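Local coordinates for protein inactive glucansucrase (Lactobacillus reuteri, PDB 5JBD) that is an inactive member of the glucansucrase-like proteins of glycosyl hydrolase family 70, built round a TIM-type barrel, at residues L317-G322 with D688-P693; T390-R395 with E705-T710; Q425-F430 with S657-E662; T696-S701 with Q752-S757. All blocks are in the same frame, centred on the assembly; numbering follows the deposited sequence.

Contact 1: L317-G322 with D688-P693; sequences LSYNEG and DFWMAP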
loop_
_atom_site.group_PDB
_atom_site.type_symbol
_atom_site.label_atom_id
_atom_site.label_comp_id
_atom_site.label_asym_id
_atom_site.label_seq_id
_atom_site.Cartn_x
_atom_site.Cartn_y
_atom_site.Cartn_z
ATOM N N LEU A 317 -15.155 12.014 -8.729
ATOM C CA LEU A 317 -13.759 11.945 -9.141
ATOM C C LEU A 317 -13.119 10.684 -8.625
ATOM O O LEU A 317 -13.190 10.409 -7.430
ATOM C CB LEU A 317 -12.983 13.159 -8.608
ATOM C CG LEU A 317 -11.605 13.408 -9.228
ATOM C CD1 LEU A 317 -11.714 13.748 -10.716
ATOM C CD2 LEU A 317 -10.870 14.509 -8.461
ATOM N N SER A 318 -12.516 9.913 -9.526
ATOM C CA SER A 318 -11.749 8.735 -9.162
ATOM C C SER A 318 -10.400 8.745 -9.881
ATOM O O SER A 318 -10.292 9.227 -11.014
ATOM C CB SER A 318 -12.552 7.453 -9.462
ATOM O OG SER A 318 -13.754 7.413 -8.679
ATOM N N TYR A 319 -9.378 8.203 -9.224
ATOM C CA TYR A 319 -7.995 8.338 -9.686
ATOM C C TYR A 319 -7.153 7.139 -9.281
ATOM O O TYR A 319 -7.240 6.674 -8.118
ATOM C CB TYR A 319 -7.366 9.661 -9.196
ATOM C CG TYR A 319 -7.751 10.152 -7.799
ATOM C CD1 TYR A 319 -8.925 10.886 -7.591
ATOM C CD2 TYR A 319 -6.898 9.971 -6.705
ATOM C CE1 TYR A 319 -9.281 11.357 -6.326
ATOM C CE2 TYR A 319 -7.243 10.443 -5.439
ATOM C CZ TYR A 319 -8.437 11.145 -5.256
ATOM O OH TYR A 319 -8.784 11.638 -4.004
ATOM N N ASN A 320 -6.354 6.642 -10.230
ATOM C CA ASN A 320 -5.629 5.374 -10.084
ATOM C C ASN A 320 -4.190 5.597 -9.720
ATOM O O ASN A 320 -3.504 6.343 -10.402
ATOM C CB ASN A 320 -5.669 4.566 -11.393
ATOM C CG ASN A 320 -7.058 4.064 -11.739
ATOM O OD1 ASN A 320 -7.981 4.170 -10.940
ATOM N ND2 ASN A 320 -7.218 3.542 -12.956
ATOM N N GLU A 321 -3.717 4.916 -8.672
ATOM C CA GLU A 321 -2.313 4.989 -8.291
ATOM C C GLU A 321 -1.506 4.080 -9.182
ATOM O O GLU A 321 -1.780 2.897 -9.266
ATOM C CB GLU A 321 -2.085 4.553 -6.853
ATOM C CG GLU A 321 -0.617 4.635 -6.409
ATOM C CD GLU A 321 -0.097 3.412 -5.683
ATOM O OE1 GLU A 321 -0.809 2.390 -5.561
ATOM O OE2 GLU A 321 1.041 3.470 -5.211
ATOM N N GLY A 322 -0.478 4.634 -9.815
ATOM C CA GLY A 322 0.463 3.816 -10.571
ATOM C C GLY A 322 1.675 4.576 -11.066
ATOM O O GLY A 322 1.618 5.784 -11.239
ATOM N N ASP A 688 -11.340 17.851 -3.378
ATOM C CA ASP A 688 -11.417 16.400 -3.324
ATOM C C ASP A 688 -10.496 15.880 -2.229
ATOM O O ASP A 688 -9.278 16.079 -2.285
ATOM C CB ASP A 688 -11.039 15.826 -4.686
ATOM C CG ASP A 688 -12.124 16.072 -5.726
ATOM O OD1 ASP A 688 -13.113 15.298 -5.759
ATOM O OD2 ASP A 688 -11.997 17.076 -6.479
ATOM N N PHE A 689 -11.089 15.218 -1.240
ATOM C CA PHE A 689 -10.394 14.813 -0.004
ATOM C C PHE A 689 -10.117 13.318 -0.061
ATOM O O PHE A 689 -11.050 12.500 0.005
ATOM C CB PHE A 689 -11.264 15.194 1.201
ATOM C CG PHE A 689 -10.506 15.355 2.504
ATOM C CD1 PHE A 689 -10.373 14.292 3.376
ATOM C CD2 PHE A 689 -9.964 16.585 2.868
ATOM C CE1 PHE A 689 -9.692 14.435 4.575
ATOM C CE2 PHE A 689 -9.286 16.741 4.076
ATOM C CZ PHE A 689 -9.150 15.663 4.926
ATOM N N TRP A 690 -8.842 12.953 -0.208
ATOM C CA TRP A 690 -8.409 11.562 -0.246
ATOM C C TRP A 690 -8.200 11.093 1.197
ATOM O O TRP A 690 -7.283 11.555 1.907
ATOM C CB TRP A 690 -7.154 11.403 -1.123
ATOM C CG TRP A 690 -6.344 10.146 -1.020
ATOM C CD1 TRP A 690 -6.708 8.953 -0.463
ATOM C CD2 TRP A 690 -5.003 9.967 -1.490
ATOM N NE1 TRP A 690 -5.683 8.045 -0.554
ATOM C CE2 TRP A 690 -4.621 8.638 -1.175
ATOM C CE3 TRP A 690 -4.087 10.796 -2.144
ATOM C CZ2 TRP A 690 -3.349 8.126 -1.482
ATOM C CZ3 TRP A 690 -2.829 10.289 -2.457
ATOM C CH2 TRP A 690 -2.477 8.963 -2.138
ATOM N N MET A 691 -9.054 10.163 1.616
ATOM C CA MET A 691 -8.987 9.570 2.953
ATOM C C MET A 691 -8.206 8.262 2.937
ATOM O O MET A 691 -8.317 7.458 2.007
ATOM C CB MET A 691 -10.390 9.343 3.516
ATOM C CG MET A 691 -11.198 10.628 3.577
ATOM S SD MET A 691 -12.477 10.726 4.844
ATOM C CE MET A 691 -11.417 10.808 6.284
ATOM N N ALA A 692 -7.427 8.064 3.995
ATOM C CA ALA A 692 -6.642 6.856 4.181
ATOM C C ALA A 692 -7.501 5.605 4.069
ATOM O O ALA A 692 -8.699 5.655 4.360
ATOM C CB ALA A 692 -5.959 6.890 5.546
ATOM N N PRO A 693 -6.894 4.475 3.666
ATOM C CA PRO A 693 -7.652 3.230 3.722
ATOM C C PRO A 693 -8.123 3.005 5.166
ATOM O O PRO A 693 -7.310 2.983 6.094
ATOM C CB PRO A 693 -6.618 2.168 3.307
ATOM C CG PRO A 693 -5.303 2.779 3.653
ATOM C CD PRO A 693 -5.482 4.227 3.324
#
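Inside the TIM-type barrel, Leu317 meets Asp688 and the phenol of Tyr319 reaches Trp690. Strands 319-320 and 688-691 are not neighbours in the parallel sheet: strands 279-282 and 743-748 lie between them, so side chains rather than strand pairing make the contact. Asp688, at the start of its strand, turns its carboxylate to Leu317, and the two side chains cross at about a right angle. Leu317 CD2 lies 3.4 Å from Asp688 CG and equally close to OD2, while Leu317 CB sits 3.6 Å from Asp688 OD1. The leucine gives this carboxylate an apolar neighbour; its hydrogen bonds come from Gln745, which holds OD1, and His650, which holds OD2. Phe689 next points out of the contact, toward Phe681, which it meets edge-to-face. Trp690 turns inward again, but its indole soon leads off toward Asp747, whose OD2 is hydrogen-bonded to Trp690 NE1. That leaves the methylene for Tyr319. The phenol is sent over by a first torsion that places CG between the backbone N and the carbonyl carbon (chi1 37°), and Trp690 CB lies at its edge, near the ring plane. Tyr319 OH has its polar partner in Gln745 OE1, so one glutamine serves both the tyrosine and Asp688. Tyr319 OH comes to 3.3 Å from Trp690 CB, while the phenol carbon CZ stays 4.3 Å from that same CB.

Contact 2: T390-R395 with E705-T710; sequences TNHDQR and EGYSMT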
loop_
_atom_site.group_PDB
_atom_site.type_symbol
_atom_site.label_atom_id
_atom_site.label_comp_id
_atom_site.label_asym_id
_atom_site.label_seq_id
_atom_site.Cartn_x
_atom_site.Cartn_y
_atom_site.Cartn_z
ATOM N N THR A 390 4.608 15.210 -3.403
ATOM C CA THR A 390 4.890 14.140 -2.439
ATOM C C THR A 390 3.662 13.252 -2.259
ATOM O O THR A 390 2.536 13.716 -2.403
ATOM C CB THR A 390 5.285 14.715 -1.048
ATOM O OG1 THR A 390 6.076 15.908 -1.191
ATOM C CG2 THR A 390 6.071 13.678 -0.232
ATOM N N ASN A 391 3.885 11.980 -1.952
ATOM C CA ASN A 391 2.844 11.138 -1.371
ATOM C C ASN A 391 3.430 10.292 -0.232
ATOM O O ASN A 391 4.640 10.342 0.050
ATOM C CB ASN A 391 2.131 10.296 -2.444
ATOM C CG ASN A 391 3.045 9.296 -3.126
ATOM O OD1 ASN A 391 3.877 8.648 -2.486
ATOM N ND2 ASN A 391 2.881 9.157 -4.445
ATOM N N HIS A 392 2.575 9.534 0.437
ATOM C CA HIS A 392 2.988 8.752 1.629
ATOM C C HIS A 392 4.122 7.752 1.335
ATOM O O HIS A 392 5.014 7.562 2.165
ATOM C CB HIS A 392 1.787 8.021 2.252
ATOM C CG HIS A 392 1.176 6.997 1.354
ATOM N ND1 HIS A 392 0.245 7.314 0.384
ATOM C CD2 HIS A 392 1.397 5.669 1.239
ATOM C CE1 HIS A 392 -0.099 6.222 -0.266
ATOM N NE2 HIS A 392 0.581 5.207 0.235
ATOM N N ASP A 393 4.100 7.156 0.148
ATOM C CA ASP A 393 5.147 6.206 -0.261
ATOM C C ASP A 393 6.489 6.877 -0.518
ATOM O O ASP A 393 7.541 6.299 -0.227
ATOM C CB ASP A 393 4.748 5.435 -1.516
ATOM C CG ASP A 393 3.741 4.354 -1.249
ATOM O OD1 ASP A 393 3.917 3.608 -0.262
ATOM O OD2 ASP A 393 2.792 4.234 -2.044
ATOM N N GLN A 394 6.471 8.091 -1.063
ATOM C CA GLN A 394 7.725 8.791 -1.349
ATOM C C GLN A 394 8.434 9.268 -0.068
ATOM O O GLN A 394 9.671 9.221 0.012
ATOM C CB GLN A 394 7.519 9.941 -2.348
ATOM C CG GLN A 394 6.953 9.484 -3.694
ATOM C CD GLN A 394 7.732 8.329 -4.306
ATOM O OE1 GLN A 394 8.957 8.329 -4.306
ATOM N NE2 GLN A 394 7.021 7.336 -4.812
ATOM N N ARG A 395 7.663 9.727 0.907
ATOM C CA ARG A 395 8.219 10.031 2.225
ATOM C C ARG A 395 8.787 8.767 2.885
ATOM O O ARG A 395 9.876 8.821 3.453
ATOM C CB ARG A 395 7.191 10.698 3.138
ATOM C CG ARG A 395 7.790 11.229 4.435
ATOM C CD ARG A 395 8.570 12.508 4.211
ATOM N NE ARG A 395 7.700 13.680 4.366
ATOM C CZ ARG A 395 7.732 14.791 3.629
ATOM N NH1 ARG A 395 8.565 14.934 2.586
ATOM N NH2 ARG A 395 6.886 15.774 3.923
ATOM N N GLU A 705 -1.608 1.453 9.044
ATOM C CA GLU A 705 -2.176 2.514 8.196
ATOM C C GLU A 705 -3.452 2.120 7.463
ATOM O O GLU A 705 -4.175 3.008 7.007
ATOM C CB GLU A 705 -1.143 3.028 7.163
ATOM C CG GLU A 705 -0.960 2.188 5.894
ATOM C CD GLU A 705 -0.439 0.779 6.146
ATOM O OE1 GLU A 705 0.258 0.551 7.154
ATOM O OE2 GLU A 705 -0.763 -0.128 5.368
ATOM N N GLY A 706 -3.691 0.817 7.302
ATOM C CA GLY A 706 -4.895 0.323 6.641
ATOM C C GLY A 706 -4.744 -0.423 5.321
ATOM O O GLY A 706 -5.705 -1.052 4.885
ATOM N N TYR A 707 -3.577 -0.364 4.671
ATOM C CA TYR A 707 -3.327 -1.199 3.485
ATOM C C TYR A 707 -3.114 -2.672 3.843
ATOM O O TYR A 707 -3.430 -3.560 3.035
ATOM C CB TYR A 707 -2.128 -0.715 2.656
ATOM C CG TYR A 707 -2.257 0.669 2.048
ATOM C CD1 TYR A 707 -3.202 0.926 1.048
ATOM C CD2 TYR A 707 -1.406 1.703 2.424
ATOM C CE1 TYR A 707 -3.310 2.192 0.473
ATOM C CE2 TYR A 707 -1.504 2.968 1.840
ATOM C CZ TYR A 707 -2.465 3.204 0.861
ATOM O OH TYR A 707 -2.564 4.455 0.255
ATOM N N SER A 708 -2.567 -2.927 5.031
ATOM C CA SER A 708 -2.476 -4.288 5.573
ATOM C C SER A 708 -3.690 -4.478 6.470
ATOM O O SER A 708 -3.663 -4.075 7.646
ATOM C CB SER A 708 -1.185 -4.468 6.371
ATOM O OG SER A 708 -0.072 -4.450 5.501
ATOM N N MET A 709 -4.759 -5.048 5.904
ATOM C CA MET A 709 -6.055 -5.112 6.588
ATOM C C MET A 709 -6.565 -6.542 6.707
ATOM O O MET A 709 -6.302 -7.380 5.847
ATOM C CB MET A 709 -7.099 -4.182 5.928
ATOM C CG MET A 709 -7.919 -4.752 4.763
ATOM S SD MET A 709 -6.882 -5.372 3.437
ATOM C CE MET A 709 -6.724 -3.862 2.465
ATOM N N THR A 710 -7.281 -6.790 7.805
ATOM C CA THR A 710 -7.891 -8.073 8.112
ATOM C C THR A 710 -9.395 -8.092 7.857
ATOM O O THR A 710 -9.986 -9.171 7.857
ATOM C CB THR A 710 -7.656 -8.432 9.602
ATOM O OG1 THR A 710 -8.193 -7.395 10.446
ATOM C CG2 THR A 710 -6.166 -8.568 9.887
#
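His392 and Tyr707 approach from opposite directions and carry the whole contact between the start of helix 392-406 and a loop of the TIM-type barrel domain. Their planes are nearly parallel, inclined by 26°, but the rings are so offset that hardly any of one face covers the other, with centroids separated by 5.3 Å. What meets is the far end of each group: Tyr707 OH is 3.1 Å from His392 CE1 and 3.2 Å from His392 NE2, and Tyr707 CE2 lies 3.5 Å from that NE2. The imidazole leans out of the first helical turn because its CG is tucked between the backbone N and the carbonyl carbon (chi1 64°). Just before it, Asn391 caps the helix, with OD1 accepting from Gln394 N at 3.0 Å. On the other side Glu705 OE2 accepts weak bonds from the backbone N atoms of Tyr707 and Ser708. Further partners hold the rings: Glu654 is hydrogen-bonded to His392 ND1, and Asp747 to Tyr707 OH. With an acid at each ring, the rotation of the imidazole and the position of the phenol oxygen are probably set as much by these two carboxylates as by the contact itself.

Contact 3: Q425-F430 with S657-E662; sequences QAWQEF and SLFQPE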
loop_
_atom_site.group_PDB
_atom_site.type_symbol
_atom_site.label_atom_id
_atom_site.label_comp_id
_atom_site.label_asym_id
_atom_site.label_seq_id
_atom_site.Cartn_x
_atom_site.Cartn_y
_atom_site.Cartn_z
ATOM N N GLN A 425 14.706 7.525 15.021
ATOM C CA GLN A 425 15.997 8.143 14.796
ATOM C C GLN A 425 15.999 8.834 13.426
ATOM O O GLN A 425 16.425 9.972 13.308
ATOM C CB GLN A 425 17.115 7.090 14.850
ATOM C CG GLN A 425 18.519 7.638 14.605
ATOM C CD GLN A 425 19.571 6.551 14.443
ATOM O OE1 GLN A 425 19.417 5.435 14.941
ATOM N NE2 GLN A 425 20.644 6.872 13.734
ATOM N N ALA A 426 15.540 8.118 12.404
ATOM C CA ALA A 426 15.442 8.692 11.049
ATOM C C ALA A 426 14.596 9.973 11.027
ATOM O O ALA A 426 14.975 10.947 10.387
ATOM C CB ALA A 426 14.897 7.654 10.085
ATOM N N TRP A 427 13.465 9.980 11.727
ATOM C CA TRP A 427 12.614 11.192 11.792
ATOM C C TRP A 427 13.247 12.378 12.494
ATOM O O TRP A 427 13.118 13.513 12.034
ATOM C CB TRP A 427 11.223 10.885 12.374
ATOM C CG TRP A 427 10.322 10.454 11.273
ATOM C CD1 TRP A 427 9.942 9.183 10.962
ATOM C CD2 TRP A 427 9.758 11.306 10.270
ATOM N NE1 TRP A 427 9.131 9.198 9.836
ATOM C CE2 TRP A 427 9.004 10.489 9.396
ATOM C CE3 TRP A 427 9.799 12.694 10.039
ATOM C CZ2 TRP A 427 8.311 11.008 8.294
ATOM C CZ3 TRP A 427 9.101 13.211 8.949
ATOM C CH2 TRP A 427 8.369 12.363 8.088
ATOM N N GLN A 428 13.955 12.128 13.596
ATOM C CA GLN A 428 14.714 13.199 14.242
ATOM C C GLN A 428 15.727 13.775 13.241
ATOM O O GLN A 428 15.831 14.990 13.103
ATOM C CB GLN A 428 15.426 12.702 15.499
ATOM C CG GLN A 428 15.920 13.823 16.393
ATOM C CD GLN A 428 16.463 13.311 17.716
ATOM O OE1 GLN A 428 17.511 12.660 17.764
ATOM N NE2 GLN A 428 15.753 13.606 18.801
ATOM N N GLU A 429 16.439 12.894 12.532
ATOM C CA GLU A 429 17.421 13.312 11.513
ATOM C C GLU A 429 16.762 14.073 10.368
ATOM O O GLU A 429 17.276 15.104 9.942
ATOM C CB GLU A 429 18.194 12.098 10.982
ATOM C CG GLU A 429 19.158 11.520 12.015
ATOM C CD GLU A 429 19.662 10.130 11.670
ATOM O OE1 GLU A 429 19.133 9.500 10.726
ATOM O OE2 GLU A 429 20.587 9.649 12.360
ATOM N N PHE A 430 15.615 13.568 9.905
ATOM C CA PHE A 430 14.854 14.220 8.844
ATOM C C PHE A 430 14.409 15.642 9.207
ATOM O O PHE A 430 14.666 16.570 8.448
ATOM C CB PHE A 430 13.637 13.384 8.421
ATOM C CG PHE A 430 12.812 14.042 7.347
ATOM C CD1 PHE A 430 13.121 13.848 6.004
ATOM C CD2 PHE A 430 11.766 14.894 7.677
ATOM C CE1 PHE A 430 12.375 14.465 5.015
ATOM C CE2 PHE A 430 11.015 15.518 6.685
ATOM C CZ PHE A 430 11.326 15.306 5.353
ATOM N N SER A 657 -0.332 10.177 6.582
ATOM C CA SER A 657 1.035 9.682 6.431
ATOM C C SER A 657 1.095 8.276 7.026
ATOM O O SER A 657 0.381 7.977 7.986
ATOM C CB SER A 657 2.017 10.596 7.198
ATOM O OG SER A 657 3.297 9.977 7.368
ATOM N N LEU A 658 1.982 7.434 6.505
ATOM C CA LEU A 658 2.271 6.148 7.139
ATOM C C LEU A 658 2.817 6.312 8.571
ATOM O O LEU A 658 2.618 5.431 9.413
ATOM C CB LEU A 658 3.292 5.350 6.310
ATOM C CG LEU A 658 2.936 4.989 4.871
ATOM C CD1 LEU A 658 4.053 4.175 4.228
ATOM C CD2 LEU A 658 1.642 4.194 4.809
ATOM N N PHE A 659 3.489 7.428 8.838
ATOM C CA PHE A 659 4.163 7.684 10.121
ATOM C C PHE A 659 3.320 8.513 11.080
ATOM O O PHE A 659 3.811 9.013 12.096
ATOM C CB PHE A 659 5.495 8.378 9.856
ATOM C CG PHE A 659 6.382 7.604 8.934
ATOM C CD1 PHE A 659 7.172 6.568 9.417
ATOM C CD2 PHE A 659 6.410 7.893 7.568
ATOM C CE1 PHE A 659 7.984 5.836 8.567
ATOM C CE2 PHE A 659 7.224 7.167 6.709
ATOM C CZ PHE A 659 8.015 6.137 7.208
ATOM N N GLN A 660 2.041 8.637 10.756
ATOM C CA GLN A 660 1.071 9.263 11.620
ATOM C C GLN A 660 1.012 8.421 12.900
ATOM O O GLN A 660 0.969 7.198 12.820
ATOM C CB GLN A 660 -0.278 9.291 10.899
ATOM C CG GLN A 660 -1.310 10.219 11.491
ATOM C CD GLN A 660 -2.614 10.178 10.721
ATOM O OE1 GLN A 660 -2.635 10.087 9.483
ATOM N NE2 GLN A 660 -3.713 10.256 11.448
ATOM N N PRO A 661 1.062 9.066 14.072
ATOM C CA PRO A 661 1.054 8.303 15.328
ATOM C C PRO A 661 -0.342 7.801 15.715
ATOM O O PRO A 661 -1.346 8.314 15.221
ATOM C CB PRO A 661 1.523 9.337 16.349
ATOM C CG PRO A 661 0.957 10.615 15.845
ATOM C CD PRO A 661 1.082 10.518 14.324
ATOM N N GLU A 662 -0.393 6.817 16.612
ATOM C CA GLU A 662 -1.654 6.432 17.240
ATOM C C GLU A 662 -2.138 7.635 18.065
ATOM O O GLU A 662 -1.320 8.327 18.676
ATOM C CB GLU A 662 -1.468 5.192 18.117
ATOM C CG GLU A 662 -1.154 3.916 17.341
ATOM C CD GLU A 662 -2.327 3.365 16.523
ATOM O OE1 GLU A 662 -3.499 3.732 16.775
ATOM O OE2 GLU A 662 -2.081 2.526 15.629
#
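Trp427 and Phe659 form a T-shaped pair, the indole presenting its edge to the face of the phenyl ring. The five-membered ring and the phenyl have centroids 4.7 Å apart and planes at 64°. NE1 leads, standing 3.2 Å above the phenyl plane and displaced toward the rim, so that it comes 3.3 Å from both CG and CD1 of Phe659. The nitrogen-bearing edge of the indole thus lies against the pi cloud of the phenyl. Phe659 CG is anti to its carbonyl carbon (chi1 -56°), which tips the ring up to the helix. Apolar packing extends the pair along the benzo ring of the indole, where Trp427 CZ2 lies 3.7 Å from Phe659 CD2. Leu658 CB lies over the opposite face of the phenyl, toward the rim, and Tyr703 meets Phe659 edge-to-face.

Hydrogen bonds lie within each side, none across the contact. In the loop, Ser657 to Gln660 make a type I beta turn, and Ser657 OG accepts from Phe659 N at 2.9 Å in an ST turn; the same OG is bonded to Glu471. On the helix, Gln425 NE2 binds Glu429 OE2 one turn on, at 3.1 Å and nearly straight.

Within the TIM-type barrel domain, the contact joins helix 420-434 to the loop that follows barrel strand 652-654, while Ile399 of helix 392-406 and the ring of Tyr431 also pack on Trp427.

Contact 4: T696-S701 with Q752-S757; sequences TPFGRS and QMIGFS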
loop_
_atom_site.group_PDB
_atom_site.type_symbol
_atom_site.label_atom_id
_atom_site.label_comp_id
_atom_site.label_asym_id
_atom_site.label_seq_id
_atom_site.Cartn_x
_atom_site.Cartn_y
_atom_site.Cartn_z
ATOM N N THR A 696 -9.920 -2.171 9.096
ATOM C CA THR A 696 -9.316 -2.635 10.350
ATOM C C THR A 696 -7.897 -3.116 10.089
ATOM O O THR A 696 -7.700 -4.038 9.314
ATOM C CB THR A 696 -10.116 -3.807 10.964
ATOM O OG1 THR A 696 -11.468 -3.392 11.176
ATOM C CG2 THR A 696 -9.496 -4.258 12.311
ATOM N N PRO A 697 -6.904 -2.483 10.721
ATOM C CA PRO A 697 -5.525 -2.851 10.427
ATOM C C PRO A 697 -5.096 -4.156 11.083
ATOM O O PRO A 697 -5.559 -4.475 12.174
ATOM C CB PRO A 697 -4.725 -1.678 11.009
ATOM C CG PRO A 697 -5.565 -1.173 12.130
ATOM C CD PRO A 697 -6.983 -1.345 11.659
ATOM N N PHE A 698 -4.227 -4.895 10.408
ATOM C CA PHE A 698 -3.462 -5.976 11.005
ATOM C C PHE A 698 -2.575 -5.356 12.085
ATOM O O PHE A 698 -1.758 -4.457 11.804
ATOM C CB PHE A 698 -2.620 -6.643 9.913
ATOM C CG PHE A 698 -1.722 -7.763 10.384
ATOM C CD1 PHE A 698 -2.131 -8.681 11.354
ATOM C CD2 PHE A 698 -0.467 -7.925 9.803
ATOM C CE1 PHE A 698 -1.295 -9.721 11.741
ATOM C CE2 PHE A 698 0.367 -8.964 10.186
ATOM C CZ PHE A 698 -0.050 -9.857 11.163
ATOM N N GLY A 699 -2.741 -5.831 13.321
ATOM C CA GLY A 699 -2.079 -5.231 14.483
ATOM C C GLY A 699 -0.563 -5.232 14.415
ATOM O O GLY A 699 0.075 -4.293 14.882
ATOM N N ARG A 700 0.009 -6.276 13.817
ATOM C CA ARG A 700 1.460 -6.391 13.666
ATOM C C ARG A 700 2.027 -5.808 12.358
ATOM O O ARG A 700 3.216 -5.956 12.083
ATOM C CB ARG A 700 1.868 -7.854 13.829
ATOM C CG ARG A 700 1.525 -8.401 15.217
ATOM C CD ARG A 700 2.434 -9.552 15.621
ATOM N NE ARG A 700 2.528 -10.574 14.579
ATOM C CZ ARG A 700 1.594 -11.497 14.303
ATOM N NH1 ARG A 700 0.435 -11.555 14.976
ATOM N NH2 ARG A 700 1.822 -12.373 13.321
ATOM N N SER A 701 1.195 -5.119 11.574
ATOM C CA SER A 701 1.695 -4.373 10.408
ATOM C C SER A 701 2.641 -3.246 10.859
ATOM O O SER A 701 2.545 -2.736 11.980
ATOM C CB SER A 701 0.535 -3.825 9.565
ATOM O OG SER A 701 -0.154 -2.765 10.204
ATOM N N GLN A 752 -4.328 -6.842 -2.181
ATOM C CA GLN A 752 -3.958 -7.805 -1.135
ATOM C C GLN A 752 -4.705 -7.617 0.181
ATOM O O GLN A 752 -5.185 -6.528 0.482
ATOM C CB GLN A 752 -2.452 -7.754 -0.831
ATOM C CG GLN A 752 -2.002 -6.633 0.115
ATOM C CD GLN A 752 -1.975 -5.247 -0.531
ATOM O OE1 GLN A 752 -1.627 -5.105 -1.695
ATOM N NE2 GLN A 752 -2.325 -4.225 0.239
ATOM N N MET A 753 -4.760 -8.709 0.944
ATOM C CA MET A 753 -5.101 -8.683 2.366
ATOM C C MET A 753 -3.921 -9.267 3.137
ATOM O O MET A 753 -3.138 -10.055 2.589
ATOM C CB MET A 753 -6.393 -9.466 2.614
ATOM C CG MET A 753 -7.601 -8.881 1.881
ATOM S SD MET A 753 -9.186 -9.625 2.338
ATOM C CE MET A 753 -9.366 -9.030 4.008
ATOM N N ILE A 754 -3.756 -8.840 4.387
ATOM C CA ILE A 754 -2.644 -9.289 5.226
ATOM C C ILE A 754 -3.138 -9.434 6.665
ATOM O O ILE A 754 -3.827 -8.552 7.179
ATOM C CB ILE A 754 -1.428 -8.321 5.201
ATOM C CG1 ILE A 754 -1.055 -7.952 3.757
ATOM C CG2 ILE A 754 -0.205 -8.961 5.873
ATOM C CD1 ILE A 754 0.114 -6.989 3.576
ATOM N N GLY A 755 -2.749 -10.539 7.291
ATOM C CA GLY A 755 -2.997 -10.785 8.712
ATOM C C GLY A 755 -4.103 -11.789 8.984
ATOM O O GLY A 755 -4.696 -11.750 10.056
ATOM N N PHE A 756 -4.391 -12.677 8.025
ATOM C CA PHE A 756 -5.374 -13.748 8.233
ATOM C C PHE A 756 -4.928 -14.622 9.404
ATOM O O PHE A 756 -3.738 -14.908 9.544
ATOM C CB PHE A 756 -5.538 -14.632 6.987
ATOM C CG PHE A 756 -6.194 -13.947 5.812
ATOM C CD1 PHE A 756 -7.470 -13.398 5.921
ATOM C CD2 PHE A 756 -5.553 -13.897 4.574
ATOM C CE1 PHE A 756 -8.080 -12.788 4.829
ATOM C CE2 PHE A 756 -6.160 -13.287 3.479
ATOM C CZ PHE A 756 -7.426 -12.733 3.605
ATOM N N SER A 757 -5.877 -15.024 10.251
ATOM C CA SER A 757 -5.577 -15.878 11.417
ATOM C C SER A 757 -5.703 -17.383 11.136
ATOM O O SER A 757 -5.234 -18.197 11.930
ATOM C CB SER A 757 -6.481 -15.491 12.591
ATOM O OG SER A 757 -7.825 -15.797 12.256
#
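Phe698 lays its ring over Gly755 and touches Ile754 with its inner end. Its CB starts 3.5 Å from the carbonyl oxygen Ile754 O. CG stands anti to the backbone N (chi1 178°), which swings the ring across the glycine, and there CG is 3.7 Å from Gly755 CA. Both ortho carbons face that CA, CD1 more closely, with Phe698 CD1 3.5 Å from Gly755 CA. CD2 also meets Ile754 CG2 at 4.1 Å, the two side chains crossing at about a right angle. Farther out, CE1 is 3.6 Å from Gly755 CA, and CZ, at the tip, is still near that carbon. Gly755 CA therefore sits over the middle of the ring, only 14° off its normal, in a CH-pi contact.

The benzyl group springs from the first residue of a type I beta turn, Phe698 to Ser701, in the loop region after barrel strand 688-691. Ile754 and Gly755 follow strand 752-753, an edge strand of an antiparallel sheet next to the barrel, and segment 705-710 lies between the two sides, pairing its backbone with Phe698 and Ile754. Phe698 O takes two bonds from Ser701, one from N and one from OG, the latter 2.8 Å long and in the carbonyl plane. The turn folds back on the phenyl face opposite the glycine, placing Arg700 N over the ring centre. At the tip, Phe698 CZ lies 3.8 Å above the plane of the Arg700 guanidinium, toward its rim.

Contacts 1 to 3 belong to the barrel and its loops; contact 4 joins a barrel loop to the end of an antiparallel-sheet strand. Contact 2 lies about 12 Å from contact 1, centre to centre, and touches it through Pro693, which packs on the Glu705-Tyr707 backbone. The centres of contacts 3 and 4 are each about 13 Å from that of contact 2 but about 21 Å apart, so contact 2 is the hub. Consecutive helices 392-406 and 420-434 tie it to contact 3, where Arg395 packs on Trp427; Tyr707 O, bonded to Gln752 NE2, ties it to contact 4. Along the chain contact 2 crosses contacts 1 and 4, so sequence-distant regions meet around the barrel.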